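Local coordinates for protein malate dehydrogenase (Entamoeba histolytica, PDB 3I0P) that probably catalyses the reversible, NAD-dependent oxidation of malate to oxaloacetate, as a two-chain member of the malate/L-lactate dehydrogenase family, at residues 13-18 against 34-39; 72-77 against 94-99; 83-88 against 115-120; 138-143 against 168-173; 256-261 against 283-288. All coordinates share one frame; numbering follows the deposited sequence. Where two conformers were deposited one is given.

Contact 1: 13-18 against 34-39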
# COMPACT_ATOMS: atom_id res chain seq x y z
N THR A 13 1.80 -27.01 23.46
CA THR A 13 2.97 -26.92 24.35
C THR A 13 3.59 -25.52 24.29
O THR A 13 3.81 -24.89 25.32
CB THR A 13 4.06 -28.00 24.04
OG1 THR A 13 3.50 -29.31 24.15
CG2 THR A 13 5.25 -27.90 25.00
N ILE A 14 3.87 -25.06 23.07
CA ILE A 14 4.47 -23.75 22.83
C ILE A 14 3.59 -22.63 23.39
O ILE A 14 4.10 -21.71 24.04
CB ILE A 14 4.75 -23.53 21.32
CG1 ILE A 14 5.71 -24.61 20.79
CG2 ILE A 14 5.33 -22.13 21.06
CD1 ILE A 14 5.74 -24.72 19.29
N LYS A 15 2.29 -22.72 23.11
CA LYS A 15 1.24 -21.80 23.59
C LYS A 15 1.25 -21.66 25.10
O LYS A 15 1.37 -20.55 25.61
CB LYS A 15 -0.14 -22.34 23.21
CG LYS A 15 -0.90 -21.65 22.13
CD LYS A 15 -2.23 -22.36 21.94
CE LYS A 15 -3.35 -21.41 21.51
NZ LYS A 15 -4.27 -22.07 20.53
N GLU A 16 1.10 -22.79 25.79
CA GLU A 16 1.01 -22.84 27.25
C GLU A 16 2.30 -22.37 27.91
O GLU A 16 2.26 -21.68 28.93
CB GLU A 16 0.69 -24.27 27.71
CG GLU A 16 1.09 -24.58 29.16
CD GLU A 16 0.08 -24.08 30.19
OE1 GLU A 16 -0.84 -23.32 29.83
OE2 GLU A 16 0.22 -24.44 31.38
N PHE A 17 3.42 -22.74 27.30
CA PHE A 17 4.74 -22.46 27.86
C PHE A 17 5.00 -20.97 27.85
O PHE A 17 5.48 -20.40 28.83
CB PHE A 17 5.83 -23.17 27.05
CG PHE A 17 7.22 -22.82 27.48
CD1 PHE A 17 7.76 -23.35 28.65
CD2 PHE A 17 8.01 -21.97 26.70
CE1 PHE A 17 9.07 -23.04 29.05
CE2 PHE A 17 9.32 -21.65 27.09
CZ PHE A 17 9.85 -22.18 28.27
N MET A 18 4.65 -20.35 26.73
CA MET A 18 4.86 -18.92 26.52
C MET A 18 4.06 -18.14 27.57
O MET A 18 4.56 -17.19 28.17
CB MET A 18 4.42 -18.57 25.11
CG MET A 18 5.41 -17.73 24.36
SD MET A 18 5.65 -18.12 22.61
CE MET A 18 3.98 -18.40 22.01
N MET A 34 -2.76 -11.98 25.54
CA MET A 34 -2.73 -11.21 24.30
C MET A 34 -1.42 -11.44 23.56
O MET A 34 -1.43 -11.69 22.36
CB MET A 34 -2.96 -9.72 24.57
CG MET A 34 -4.38 -9.36 24.99
SD MET A 34 -4.59 -7.58 25.22
CE MET A 34 -6.34 -7.43 25.56
N VAL A 35 -0.30 -11.40 24.29
CA VAL A 35 1.04 -11.56 23.74
C VAL A 35 1.31 -12.96 23.21
O VAL A 35 1.87 -13.11 22.12
CB VAL A 35 2.11 -11.19 24.79
CG1 VAL A 35 3.52 -11.61 24.35
CG2 VAL A 35 2.05 -9.70 25.08
N ARG A 36 0.92 -13.98 23.97
CA ARG A 36 1.17 -15.34 23.52
C ARG A 36 0.29 -15.70 22.33
O ARG A 36 0.73 -16.43 21.45
CB ARG A 36 1.05 -16.34 24.68
CG ARG A 36 -0.36 -16.71 25.09
CD ARG A 36 -0.87 -17.93 24.34
NE ARG A 36 -2.28 -18.14 24.63
CZ ARG A 36 -2.73 -18.88 25.64
NH1 ARG A 36 -1.88 -19.49 26.45
NH2 ARG A 36 -4.03 -19.02 25.84
N ASP A 37 -0.93 -15.16 22.28
CA ASP A 37 -1.83 -15.38 21.14
C ASP A 37 -1.21 -14.86 19.84
O ASP A 37 -1.23 -15.55 18.82
CB ASP A 37 -3.19 -14.71 21.35
CG ASP A 37 -4.13 -15.53 22.21
OD1 ASP A 37 -3.79 -16.66 22.63
OD2 ASP A 37 -5.25 -15.03 22.46
N THR A 38 -0.65 -13.65 19.89
CA THR A 38 -0.09 -13.08 18.67
C THR A 38 1.29 -13.63 18.38
O THR A 38 1.72 -13.66 17.23
CB THR A 38 -0.09 -11.52 18.61
OG1 THR A 38 1.24 -11.03 18.57
CG2 THR A 38 -0.83 -10.88 19.77
N LEU A 39 1.99 -14.10 19.41
CA LEU A 39 3.25 -14.81 19.18
C LEU A 39 2.99 -16.18 18.56
O LEU A 39 3.56 -16.48 17.51
CB LEU A 39 4.12 -14.90 20.44
CG LEU A 39 4.68 -13.55 20.89
CD1 LEU A 39 5.70 -13.71 21.99
CD2 LEU A 39 5.29 -12.82 19.70
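Helices 11-24 and 29-45 follow one another in an alpha-alpha hairpin, and here the two arms run antiparallel at 151°, their local axes approaching to 9.4 Å. R36 faces the first arm. Its CG sits between the backbone N and the carbonyl carbon (chi1 78°), and a second bend at chi2 carries the chain across to K15, where CG of K15 lies 4.3 Å from CD of R36. The guanidinium presents its edge to the K15 carbonyl, but NH1 stays 3.5 Å from O of K15 and no hydrogen bond forms. What fixes the group is its own helix: NE of R36 makes a salt bridge of 2.9 Å to OD1 of D37, which lies in the guanidinium plane, whereas the donor comes from above the carboxylate plane. Beneath this polar layer M18 points inward and is bent at chi2 and chi3, so that its methyl CE rests 3.8 Å from CB of L39, the two side chains crossing obliquely. K15, R36 and D37 are partly exposed, whereas M18 and L39 are buried. Helix 55-64 receives both apolar residues, M18 and L39 meeting F55, and L39 also touches H94 at the start of helix 93-111.

Contact 2: 72-77 against 94-99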
# COMPACT_ATOMS: atom_id res chain seq x y z
N ALA A 72 1.69 -3.16 31.94
CA ALA A 72 1.18 -1.90 31.40
C ALA A 72 -0.00 -2.10 30.47
O ALA A 72 -0.11 -3.12 29.79
CB ALA A 72 2.29 -1.16 30.69
N LYS A 73 -0.88 -1.11 30.46
CA LYS A 73 -2.00 -1.06 29.53
C LYS A 73 -1.96 0.31 28.84
O LYS A 73 -1.39 1.25 29.41
CB LYS A 73 -3.32 -1.26 30.27
CG LYS A 73 -3.40 -2.52 31.12
CD LYS A 73 -4.05 -3.69 30.38
CE LYS A 73 -4.28 -4.87 31.33
NZ LYS A 73 -5.22 -5.88 30.75
N PRO A 74 -2.53 0.43 27.62
CA PRO A 74 -2.53 1.73 26.93
C PRO A 74 -3.43 2.76 27.61
O PRO A 74 -4.36 2.39 28.33
CB PRO A 74 -3.08 1.38 25.55
CG PRO A 74 -3.93 0.17 25.79
CD PRO A 74 -3.14 -0.62 26.79
N SER A 75 -3.14 4.04 27.40
CA SER A 75 -3.97 5.14 27.91
C SER A 75 -4.56 5.95 26.77
O SER A 75 -3.87 6.29 25.82
CB SER A 75 -3.15 6.08 28.80
OG SER A 75 -2.62 5.41 29.93
N ILE A 76 -5.85 6.26 26.89
CA ILE A 76 -6.53 7.11 25.91
C ILE A 76 -6.04 8.55 26.06
O ILE A 76 -6.21 9.16 27.12
CB ILE A 76 -8.08 7.01 26.05
CG1 ILE A 76 -8.55 5.60 25.66
CG2 ILE A 76 -8.77 8.03 25.18
CD1 ILE A 76 -9.88 5.19 26.26
N ILE A 77 -5.40 9.09 25.02
CA ILE A 77 -4.98 10.49 25.01
C ILE A 77 -6.06 11.40 24.41
O ILE A 77 -6.39 12.44 24.98
CB ILE A 77 -3.62 10.69 24.28
CG1 ILE A 77 -2.49 9.90 24.96
CG2 ILE A 77 -3.26 12.17 24.17
CD1 ILE A 77 -2.36 10.07 26.47
N HIS A 94 1.81 -6.08 21.30
CA HIS A 94 0.70 -7.02 21.13
C HIS A 94 -0.46 -6.61 22.01
O HIS A 94 -1.62 -6.77 21.61
CB HIS A 94 1.12 -8.44 21.48
CG HIS A 94 2.57 -8.71 21.24
ND1 HIS A 94 3.55 -8.37 22.14
CD2 HIS A 94 3.21 -9.26 20.18
CE1 HIS A 94 4.73 -8.72 21.66
NE2 HIS A 94 4.55 -9.26 20.47
N VAL A 95 -0.15 -6.09 23.19
CA VAL A 95 -1.17 -5.58 24.10
C VAL A 95 -1.81 -4.32 23.50
O VAL A 95 -3.03 -4.24 23.36
CB VAL A 95 -0.61 -5.33 25.52
CG1 VAL A 95 -1.58 -4.52 26.38
CG2 VAL A 95 -0.26 -6.66 26.19
N ASN A 96 -0.97 -3.35 23.13
CA ASN A 96 -1.46 -2.10 22.54
C ASN A 96 -2.19 -2.37 21.22
O ASN A 96 -3.29 -1.86 20.98
CB ASN A 96 -0.31 -1.09 22.35
CG ASN A 96 0.38 -0.72 23.68
OD1 ASN A 96 -0.28 -0.33 24.64
ND2 ASN A 96 1.70 -0.82 23.72
N GLY A 97 -1.58 -3.22 20.39
CA GLY A 97 -2.15 -3.60 19.10
C GLY A 97 -3.52 -4.24 19.19
O GLY A 97 -4.45 -3.86 18.45
N THR A 98 -3.66 -5.23 20.08
CA THR A 98 -4.90 -5.97 20.23
C THR A 98 -6.00 -5.04 20.71
O THR A 98 -7.09 -5.00 20.15
CB THR A 98 -4.73 -7.16 21.20
OG1 THR A 98 -3.77 -8.07 20.65
CG2 THR A 98 -6.04 -7.90 21.40
N ILE A 99 -5.69 -4.27 21.75
CA ILE A 99 -6.64 -3.29 22.26
C ILE A 99 -6.97 -2.21 21.20
O ILE A 99 -8.15 -1.94 20.94
CB ILE A 99 -6.15 -2.70 23.59
CG1 ILE A 99 -6.13 -3.82 24.64
CG2 ILE A 99 -7.04 -1.49 24.02
CD1 ILE A 99 -5.29 -3.51 25.86
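The tight part of this contact is a single proline ring set against the first turns of a helix. P74 points at segment 94-99, and its ring is touched chiefly by N96 and I99. N96 passes alongside it in the opposite sense, bringing the amide oxygen OD1 to 3.4 Å from CB of P74. I99 crosses the ring obliquely: its CD1 lies 3.7 Å from CD of P74, and its CG2, anti to the backbone N, stands 3.9 Å from CG of P74. V95 adds a looser touch, CG1 being 4.2 Å from CD of P74 and 4.0 Å from the carbonyl O of A72. Helix 93-111 is the crossover helix of a beta-alpha-beta unit, and P74 belongs to the lead-in of strand 75-79, which pairs antiparallel with the first strand of that unit. No hydrogen bond spans the two segments. The N96 amide is held instead by ND2, which bonds to OG of S121, so OD1 is turned to the proline ring with CG beside the backbone N (chi1 -61°). The loose side begins with the neighbours of P74. K73 points away from the helix, partly exposed, and its NZ forms a salt bridge with E30. S75 also faces away, its OG bonded to ND2 of N89, and beyond it the exposed I76 and I77 lie in the outermost strand, resting on side chains of strand 83-87.

Contact 3: 83-88 against 115-120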
# COMPACT_ATOMS: atom_id res chain seq x y z
N THR A 83 -12.15 7.75 15.92
CA THR A 83 -10.69 7.77 16.09
C THR A 83 -10.25 7.64 17.54
O THR A 83 -11.06 7.76 18.46
CB THR A 83 -10.05 9.07 15.53
OG1 THR A 83 -10.31 10.16 16.42
CG2 THR A 83 -10.56 9.39 14.13
N CYS A 84 -8.95 7.41 17.73
CA CYS A 84 -8.34 7.44 19.05
C CYS A 84 -6.81 7.50 18.99
O CYS A 84 -6.20 6.93 18.08
CB CYS A 84 -8.80 6.24 19.89
SG CYS A 84 -8.33 6.35 21.63
N VAL A 85 -6.21 8.21 19.94
CA VAL A 85 -4.76 8.17 20.16
C VAL A 85 -4.49 7.46 21.48
O VAL A 85 -5.09 7.79 22.50
CB VAL A 85 -4.11 9.57 20.21
CG1 VAL A 85 -2.61 9.47 20.57
CG2 VAL A 85 -4.30 10.31 18.91
N LEU A 86 -3.59 6.49 21.44
CA LEU A 86 -3.19 5.77 22.64
C LEU A 86 -1.72 5.98 22.94
O LEU A 86 -0.88 6.01 22.03
CB LEU A 86 -3.49 4.28 22.51
CG LEU A 86 -4.91 3.77 22.23
CD1 LEU A 86 -4.87 2.29 21.88
CD2 LEU A 86 -5.86 4.02 23.40
N ASP A 87 -1.42 6.15 24.22
CA ASP A 87 -0.06 6.10 24.73
C ASP A 87 0.15 4.67 25.22
O ASP A 87 -0.59 4.19 26.08
CB ASP A 87 0.10 7.09 25.87
CG ASP A 87 1.51 7.13 26.43
OD1 ASP A 87 2.44 6.55 25.84
OD2 ASP A 87 1.69 7.76 27.50
N GLY A 88 1.14 3.99 24.65
CA GLY A 88 1.36 2.57 24.93
C GLY A 88 1.96 2.26 26.29
O GLY A 88 2.00 1.09 26.71
N MET A 115 -10.29 4.26 13.41
CA MET A 115 -8.83 4.32 13.35
C MET A 115 -8.24 4.62 14.72
O MET A 115 -8.60 5.60 15.37
CB MET A 115 -8.35 5.36 12.34
CG MET A 115 -6.84 5.45 12.25
SD MET A 115 -6.27 6.20 10.72
CE MET A 115 -4.49 6.14 10.96
N VAL A 116 -7.32 3.77 15.14
CA VAL A 116 -6.66 3.97 16.41
C VAL A 116 -5.18 3.99 16.15
O VAL A 116 -4.67 3.11 15.46
CB VAL A 116 -7.04 2.89 17.42
CG1 VAL A 116 -6.17 2.97 18.64
CG2 VAL A 116 -8.50 3.03 17.80
N VAL A 117 -4.50 5.00 16.67
CA VAL A 117 -3.04 5.08 16.56
C VAL A 117 -2.36 4.96 17.93
O VAL A 117 -2.97 5.26 18.96
CB VAL A 117 -2.56 6.34 15.79
CG1 VAL A 117 -3.05 6.30 14.35
CG2 VAL A 117 -3.01 7.62 16.48
N VAL A 118 -1.11 4.50 17.93
CA VAL A 118 -0.40 4.25 19.17
C VAL A 118 0.99 4.88 19.13
O VAL A 118 1.68 4.79 18.11
CB VAL A 118 -0.24 2.72 19.44
CG1 VAL A 118 0.47 2.48 20.75
CG2 VAL A 118 -1.60 2.01 19.44
N ARG A 119 1.36 5.54 20.23
CA ARG A 119 2.75 5.96 20.49
C ARG A 119 3.32 5.25 21.74
O ARG A 119 2.56 4.68 22.54
CB ARG A 119 2.85 7.48 20.65
CG ARG A 119 2.35 8.03 21.98
CD ARG A 119 2.96 9.40 22.33
NE ARG A 119 2.23 10.00 23.45
CZ ARG A 119 1.25 10.90 23.34
NH1 ARG A 119 0.87 11.37 22.15
NH2 ARG A 119 0.65 11.35 24.43
N ASN A 120 4.64 5.31 21.90
CA ASN A 120 5.32 4.79 23.10
C ASN A 120 4.95 3.32 23.34
O ASN A 120 4.52 2.92 24.43
CB ASN A 120 5.05 5.72 24.30
CG ASN A 120 5.71 5.25 25.62
OD1 ASN A 120 6.82 4.70 25.64
ND2 ASN A 120 5.02 5.47 26.72
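L86 leans obliquely across the neighbouring strand, its CG beside the backbone N, so that CD1 comes 3.6 Å from CG1 of V116 and 4.1 Å from CG2 of V118. C84 lies on the same face, its CB 3.8 Å from CG2 of V116. On the other face V85 and V117 cross obliquely, with 3.8 Å between CG2 of V85 and CG2 of V117. These are parallel neighbours, the two strands of a beta-alpha-beta unit whose helix 93-111 packs on the C84, L86, V116 and V118 face; F294 of the second subunit reaches V85 and V117 on the other. The backbone bonds alternate in parallel fashion, C84 O taking V117 N and L86 O taking R119 N at 2.9 Å, both nearly along the C=O axis. Polar groups take over at the C-terminal end. D87, its CG anti to the backbone N, uses the syn lone pair of OD1 to accept ND2 of N120 at 2.9 Å; the donor bond lies almost in the amide plane, with carboxylate and amide turned 39° apart. R119 crosses D87 without forming a salt bridge, NE remaining 4.2 Å from OD1 of D87, and its NH1 is bound to the carbonyl O of S262.

Contact 4: 138-143 against 168-173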
# COMPACT_ATOMS: atom_id res chain seq x y z
N GLY A 138 -15.83 -9.16 10.19
CA GLY A 138 -16.46 -8.64 8.97
C GLY A 138 -16.02 -7.24 8.56
O GLY A 138 -16.74 -6.54 7.84
N CYS A 139 -14.85 -6.83 9.03
CA CYS A 139 -14.24 -5.57 8.63
C CYS A 139 -13.00 -5.79 7.77
O CYS A 139 -12.31 -6.80 7.92
CB CYS A 139 -13.83 -4.78 9.86
SG CYS A 139 -15.16 -4.23 10.91
N ILE A 140 -12.73 -4.84 6.87
CA ILE A 140 -11.43 -4.74 6.23
C ILE A 140 -10.51 -4.17 7.29
O ILE A 140 -10.86 -3.17 7.92
CB ILE A 140 -11.48 -3.78 5.01
CG1 ILE A 140 -12.30 -4.40 3.87
CG2 ILE A 140 -10.08 -3.45 4.51
CD1 ILE A 140 -12.98 -3.39 2.93
N GLY A 141 -9.36 -4.80 7.51
CA GLY A 141 -8.39 -4.31 8.49
C GLY A 141 -7.04 -3.95 7.90
O GLY A 141 -6.39 -4.77 7.27
N ILE A 142 -6.63 -2.71 8.11
CA ILE A 142 -5.36 -2.21 7.59
C ILE A 142 -4.55 -1.71 8.78
O ILE A 142 -5.06 -0.97 9.62
CB ILE A 142 -5.57 -1.06 6.56
CG1 ILE A 142 -6.45 -1.54 5.39
CG2 ILE A 142 -4.22 -0.52 6.08
CD1 ILE A 142 -6.97 -0.43 4.48
N CYS A 143 -3.29 -2.12 8.85
CA CYS A 143 -2.47 -1.76 9.99
C CYS A 143 -0.99 -1.82 9.65
O CYS A 143 -0.62 -2.32 8.58
CB CYS A 143 -2.81 -2.66 11.19
SG CYS A 143 -1.96 -4.23 11.25
N ILE A 168 -2.97 -6.12 5.54
CA ILE A 168 -4.33 -5.85 5.08
C ILE A 168 -5.13 -7.14 5.16
O ILE A 168 -4.81 -8.12 4.48
CB ILE A 168 -4.35 -5.36 3.61
CG1 ILE A 168 -3.48 -4.13 3.43
CG2 ILE A 168 -5.79 -5.08 3.15
CD1 ILE A 168 -2.91 -4.00 2.04
N GLY A 169 -6.16 -7.14 6.01
CA GLY A 169 -7.03 -8.31 6.19
C GLY A 169 -8.41 -8.05 5.62
O GLY A 169 -9.05 -7.06 5.95
N ILE A 170 -8.87 -8.94 4.74
CA ILE A 170 -10.15 -8.75 4.07
C ILE A 170 -10.98 -10.03 4.16
O ILE A 170 -10.50 -11.12 3.80
CB ILE A 170 -9.96 -8.33 2.58
CG1 ILE A 170 -9.33 -6.93 2.50
CG2 ILE A 170 -11.29 -8.42 1.81
CD1 ILE A 170 -8.72 -6.59 1.17
N PRO A 171 -12.24 -9.92 4.63
CA PRO A 171 -13.12 -11.09 4.71
C PRO A 171 -13.25 -11.82 3.36
O PRO A 171 -13.26 -11.18 2.30
CB PRO A 171 -14.46 -10.50 5.14
CG PRO A 171 -14.10 -9.27 5.87
CD PRO A 171 -12.89 -8.71 5.18
N SER A 172 -13.33 -13.15 3.43
CA SER A 172 -13.34 -14.00 2.24
C SER A 172 -14.41 -15.08 2.43
O SER A 172 -14.83 -15.34 3.56
CB SER A 172 -11.97 -14.64 2.08
OG SER A 172 -11.91 -15.46 0.92
N ASP A 173 -14.85 -15.71 1.33
CA ASP A 173 -15.82 -16.80 1.46
C ASP A 173 -15.11 -18.14 1.46
O ASP A 173 -15.74 -19.19 1.43
CB ASP A 173 -16.94 -16.74 0.41
CG ASP A 173 -16.50 -17.20 -0.98
OD1 ASP A 173 -15.28 -17.30 -1.26
OD2 ASP A 173 -17.38 -17.45 -1.83
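Two glycines stand opposite each other where the strands pair, so the hydrogen-bonded pair of G141 and G169 carries no side chain on its face of the sheet. Each gives and takes one bond: G141 N to G169 O at 2.8 Å and G169 N to G141 O at 2.7 Å, both nearly straight and in the carbonyl planes. G141 O is gripped a second time by OG of S131 from helix 127-136. The isoleucines line the other face. I140 and I170 lie side by side and point the same way, CG2 of I140 being 4.1 Å from CG1 of I170, while CG1 of I142 is 4.2 Å from CG2 of I168. Strands 139-145 and 166-170 are antiparallel neighbours in the seven-stranded mixed sheet, flanked by strands 282-290 and 178-182. Their isoleucine face reaches the subunit interface, where F253, I256 and L261 of the second subunit pack against it. Pairing stops at P171, whose ring nitrogen has no hydrogen to offer; its CD instead rests 3.4 Å from the carbonyl O of C139, and its CG 3.9 Å from the carbonyl C of G138. G138, with positive phi (73°), is the C' residue of the Schellman motif that ends helix 127-136 and turns the chain into this strand. Beyond the proline, D173 forms a salt bridge with R309 of helix 297-312.

Contact 5: 256-261 against 283-288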
# COMPACT_ATOMS: atom_id res chain seq x y z
N ILE A 256 4.67 7.55 8.55
CA ILE A 256 3.84 8.71 8.88
C ILE A 256 2.58 8.29 9.61
O ILE A 256 2.23 8.88 10.63
CB ILE A 256 3.48 9.51 7.62
CG1 ILE A 256 4.72 10.18 7.06
CG2 ILE A 256 2.38 10.53 7.91
CD1 ILE A 256 4.53 10.71 5.66
N MET A 257 1.91 7.26 9.11
CA MET A 257 0.72 6.72 9.76
C MET A 257 1.02 6.22 11.17
O MET A 257 0.18 6.32 12.07
CB MET A 257 0.12 5.56 8.94
CG MET A 257 -0.35 5.94 7.54
SD MET A 257 -1.84 6.95 7.57
CE MET A 257 -3.12 5.69 7.60
N SER A 258 2.22 5.67 11.36
CA SER A 258 2.61 5.08 12.65
C SER A 258 3.07 6.12 13.66
O SER A 258 2.77 5.98 14.84
CB SER A 258 3.67 4.00 12.46
OG SER A 258 3.19 2.99 11.59
N SER A 259 3.75 7.18 13.20
CA SER A 259 4.32 8.19 14.11
C SER A 259 3.64 9.57 14.16
O SER A 259 3.55 10.18 15.23
CB SER A 259 5.82 8.36 13.85
OG SER A 259 6.07 8.71 12.51
N CYS A 260 3.16 10.07 13.03
CA CYS A 260 2.74 11.47 12.95
C CYS A 260 1.42 11.77 13.61
O CYS A 260 1.19 12.89 14.07
CB CYS A 260 2.74 11.95 11.50
SG CYS A 260 4.40 12.15 10.87
N LEU A 261 0.54 10.77 13.66
CA LEU A 261 -0.77 10.95 14.26
C LEU A 261 -0.74 10.75 15.78
O LEU A 261 -1.45 11.42 16.51
CB LEU A 261 -1.82 10.07 13.57
CG LEU A 261 -2.12 10.44 12.10
CD1 LEU A 261 -2.79 9.30 11.35
CD2 LEU A 261 -2.95 11.71 11.97
N GLY A 283 5.71 3.45 17.13
CA GLY A 283 4.31 3.72 16.84
C GLY A 283 3.66 2.63 16.01
O GLY A 283 4.35 1.82 15.36
N HIS A 284 2.32 2.61 16.04
CA HIS A 284 1.50 1.68 15.27
C HIS A 284 0.22 2.40 14.83
O HIS A 284 -0.21 3.36 15.48
CB HIS A 284 1.03 0.49 16.11
CG HIS A 284 2.06 -0.11 17.02
ND1 HIS A 284 3.34 -0.45 16.61
CD2 HIS A 284 1.97 -0.51 18.32
CE1 HIS A 284 3.99 -1.00 17.62
NE2 HIS A 284 3.19 -1.06 18.66
N PHE A 285 -0.40 1.92 13.76
CA PHE A 285 -1.75 2.36 13.38
C PHE A 285 -2.63 1.17 13.03
O PHE A 285 -2.13 0.13 12.57
CB PHE A 285 -1.72 3.35 12.21
CG PHE A 285 -1.34 2.73 10.89
CD1 PHE A 285 -2.32 2.35 9.98
CD2 PHE A 285 -0.00 2.56 10.55
CE1 PHE A 285 -1.98 1.79 8.75
CE2 PHE A 285 0.35 2.00 9.32
CZ PHE A 285 -0.63 1.62 8.41
N PHE A 286 -3.94 1.34 13.25
CA PHE A 286 -4.92 0.29 13.01
C PHE A 286 -6.20 0.89 12.45
O PHE A 286 -6.82 1.75 13.09
CB PHE A 286 -5.23 -0.47 14.31
CG PHE A 286 -4.01 -0.98 15.00
CD1 PHE A 286 -3.41 -2.17 14.60
CD2 PHE A 286 -3.44 -0.27 16.05
CE1 PHE A 286 -2.27 -2.65 15.22
CE2 PHE A 286 -2.31 -0.74 16.69
CZ PHE A 286 -1.71 -1.94 16.26
N ILE A 287 -6.57 0.44 11.26
CA ILE A 287 -7.77 0.91 10.57
C ILE A 287 -8.74 -0.25 10.40
O ILE A 287 -8.35 -1.34 10.00
CB ILE A 287 -7.43 1.50 9.18
CG1 ILE A 287 -6.51 2.72 9.31
CG2 ILE A 287 -8.71 1.88 8.39
CD1 ILE A 287 -6.16 3.34 7.97
N ALA A 288 -10.01 0.00 10.70
CA ALA A 288 -11.08 -0.97 10.46
C ALA A 288 -12.23 -0.34 9.67
O ALA A 288 -12.70 0.75 9.98
CB ALA A 288 -11.57 -1.52 11.77
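Segment 256-261, on helix 244-259, sits against strand 282-290, with CA of S258 only 4.4 Å from CA of H284 and the carbonyl O of S258 receiving a CA-H...O contact from G283 at 3.4 Å from its CA. F285 stands toward the helix, its CG held between the backbone N and the carbonyl carbon (chi1 70°). M257 lies over one face of its ring: CB is 3.6 Å from the ring centroid, 21° off the normal, in a CH-pi contact. The methionine then bends at chi2 and chi3, placing SD 5.3 Å from the F285 centroid in a Met-aromatic contact, and its CE ends 3.9 Å from CD1 of I287, the two chains crossing at about a right angle. S258 comes at the ring edge instead, OG lying in the plane 3.4 Å from CD2 of F285. H284 points away from the helix; its ND1 is hydrogen-bonded to OG1 of T145 and its NE2 to OG of S121. With no hydrogen bond across the segments, helix and strand are joined by dispersion and weak C-H contacts; the S258 hydroxyl is satisfied by V254 O within its own helix, so its oxygen can probably favour the slightly positive hydrogens at the ring edge.

How the contacts relate
Contacts 2, 3, 4 and 5 reach one mixed sheet, whereas contact 1 is a helix pair that packs on helix 93-111 through H94, which meets V35, T38 and L39. Contacts 3 and 5 share a strand boundary: V116 and V118 bond to F286 and H284, and M115 meets M257 and L261. Contacts 4 and 5 are joined likewise by I142 and I287. Contact 2 lies at the outer strand and touches contact 3 through S75 and I77. Backbone hydrogen bonds carry contacts 3 and 4, side-chain packing carries 2 and 5, and contact 1 pairs an apolar touch with an intrahelical salt bridge. Contacts 2 to 5 are buried, 3 to 5 also meeting the second subunit; contact 1 is partly buried.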